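Local coordinates for protein phosphoribulokinase 1 (Rhodobacter sphaeroides, PDB 1A7J) that catalyses the ATP-dependent phosphorylation of D-ribulose 5-phosphate to D-ribulose 1,5-bisphosphate in the Calvin cycle, at residues I8-S13 against S19-T24. Residues are numbered along the deposited sequence; the frame is centred on the assembly and turned at random.
Sequences ISVTGS and STVKHT
Val10, Ser13 and Val21 make a small, buried, mainly apolar contact between strand 7-11, an inner strand of the main sheet, and the start of helix 21-32, which packs on one face of that sheet. It brings together the strand before and the helix after the predicted ATP-binding loop, which runs from Gly12 to Thr20 and whose middle, residues 15-17, is not modelled. Val21 reaches across with both methyl groups: CG1 lies 4.5 Å from CG1 of Val10, a loose van der Waals approach, while CG2 comes to 4.2 Å from OG of Ser13. One valine thus spans the end of the strand and the loop that follows it. A chi1 of 56° brings the hydroxyl of Ser13 to the side of this CG2 methyl, at van der Waals range. Backbones stay well apart, the closest CA atoms being those of Ser13 and Ser19 at 6.5 Å, and the two segments bury just 103 Å² between them. Glu131 of strand 127-132 touches both Ser13 and Val21 and so lies beside the contact itself. Val10 also packs on Phe25, one turn further along the same helix, and on Phe129 and Val154 of the two flanking strands, whereas Val21 leans on Met272 of helix 268-284. Ser13 lies about 10 Å, side chain to side chain, from Asp42 of the catalytic site. A parallel inner strand, a glycine-rich loop and a helix leading away from it are the arrangement of the P-loop in P-loop NTPases; here the sequence is Walker A-like, with Thr18 at the usual lysine position, and the loop is predicted to bind ATP, consistent with the adenylate kinase-like fold of this enzyme.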
loop_
_atom_site.group_PDB
_atom_site.type_symbol
_atom_site.label_atom_id
_atom_site.label_comp_id
_atom_site.label_asym_id
_atom_site.label_seq_id
_atom_site.Cartn_x
_atom_site.Cartn_y
_atom_site.Cartn_z
ATOM N N ILE A 8 -2.617 9.952 6.475
ATOM C CA ILE A 8 -2.763 8.495 6.660
ATOM C C ILE A 8 -2.103 7.750 5.502
ATOM O O ILE A 8 -2.356 8.056 4.339
ATOM C CB ILE A 8 -4.251 8.091 6.689
ATOM C CG1 ILE A 8 -4.909 8.675 7.935
ATOM C CG2 ILE A 8 -4.396 6.553 6.675
ATOM C CD1 ILE A 8 -6.383 8.573 7.905
ATOM N N SER A 9 -1.363 6.691 5.816
ATOM C CA SER A 9 -0.475 6.056 4.844
ATOM C C SER A 9 -0.554 4.538 4.905
ATOM O O SER A 9 -0.068 3.930 5.862
ATOM C CB SER A 9 0.959 6.507 5.110
ATOM O OG SER A 9 1.868 5.989 4.159
ATOM N N VAL A 10 -1.152 3.945 3.865
ATOM C CA VAL A 10 -1.268 2.496 3.672
ATOM C C VAL A 10 -0.175 1.995 2.723
ATOM O O VAL A 10 -0.072 2.446 1.587
ATOM C CB VAL A 10 -2.638 2.158 3.049
ATOM C CG1 VAL A 10 -2.804 0.673 2.915
ATOM C CG2 VAL A 10 -3.770 2.761 3.876
ATOM N N THR A 11 0.682 1.102 3.191
ATOM C CA THR A 11 1.768 0.619 2.345
ATOM C C THR A 11 1.714 -0.895 2.196
ATOM O O THR A 11 1.156 -1.584 3.053
ATOM C CB THR A 11 3.125 1.013 2.899
ATOM O OG1 THR A 11 4.143 0.616 1.985
ATOM C CG2 THR A 11 3.382 0.297 4.175
ATOM N N GLY A 12 2.162 -1.381 1.041
ATOM C CA GLY A 12 2.190 -2.808 0.779
ATOM C C GLY A 12 1.226 -3.317 -0.286
ATOM O O GLY A 12 1.552 -4.234 -1.040
ATOM N N SER A 13 0.028 -2.748 -0.347
ATOM C CA SER A 13 -0.993 -3.239 -1.263
ATOM C C SER A 13 -1.132 -2.333 -2.480
ATOM O O SER A 13 -1.279 -1.124 -2.327
ATOM C CB SER A 13 -2.343 -3.310 -0.544
ATOM O OG SER A 13 -2.666 -2.037 0.005
ATOM N N SER A 19 -6.744 -4.042 -3.876
ATOM C CA SER A 19 -7.092 -2.650 -3.521
ATOM C C SER A 19 -8.527 -2.508 -3.002
ATOM O O SER A 19 -9.124 -1.429 -3.106
ATOM C CB SER A 19 -6.919 -1.715 -4.738
ATOM O OG SER A 19 -6.306 -0.474 -4.402
ATOM N N THR A 20 -9.034 -3.560 -2.357
ATOM C CA THR A 20 -10.310 -3.515 -1.629
ATOM C C THR A 20 -10.340 -2.295 -0.726
ATOM O O THR A 20 -11.398 -1.810 -0.337
ATOM C CB THR A 20 -10.447 -4.723 -0.693
ATOM O OG1 THR A 20 -9.900 -5.885 -1.329
ATOM C CG2 THR A 20 -11.907 -4.950 -0.324
ATOM N N VAL A 21 -9.145 -1.792 -0.451
ATOM C CA VAL A 21 -8.857 -1.019 0.721
ATOM C C VAL A 21 -9.379 0.396 0.636
ATOM O O VAL A 21 -9.888 0.929 1.621
ATOM C CB VAL A 21 -7.361 -1.002 0.946
ATOM C CG1 VAL A 21 -7.066 -0.477 2.319
ATOM C CG2 VAL A 21 -6.799 -2.401 0.788
ATOM N N LYS A 22 -9.352 0.967 -0.562
ATOM C CA LYS A 22 -9.745 2.364 -0.742
ATOM C C LYS A 22 -11.222 2.568 -0.378
ATOM O O LYS A 22 -11.554 3.408 0.473
ATOM C CB LYS A 22 -9.492 2.799 -2.186
ATOM C CG LYS A 22 -8.707 4.097 -2.323
ATOM C CD LYS A 22 -9.493 5.307 -1.796
ATOM C CE LYS A 22 -8.926 6.636 -2.324
ATOM N NZ LYS A 22 -9.681 7.841 -1.848
ATOM N N HIS A 23 -12.068 1.669 -0.891
ATOM C CA HIS A 23 -13.523 1.713 -0.675
ATOM C C HIS A 23 -13.838 1.793 0.812
ATOM O O HIS A 23 -14.675 2.580 1.228
ATOM C CB HIS A 23 -14.192 0.469 -1.309
ATOM C CG HIS A 23 -15.564 0.718 -1.883
ATOM N ND1 HIS A 23 -16.630 -0.131 -1.653
ATOM C CD2 HIS A 23 -16.032 1.688 -2.704
ATOM C CE1 HIS A 23 -17.694 0.311 -2.299
ATOM N NE2 HIS A 23 -17.360 1.412 -2.946
ATOM N N THR A 24 -13.041 1.095 1.606
ATOM C CA THR A 24 -13.185 1.086 3.050
ATOM C C THR A 24 -12.908 2.452 3.673
ATOM O O THR A 24 -13.715 2.962 4.456
ATOM C CB THR A 24 -12.247 0.063 3.678
ATOM O OG1 THR A 24 -12.401 -1.201 3.020
ATOM C CG2 THR A 24 -12.578 -0.099 5.132
#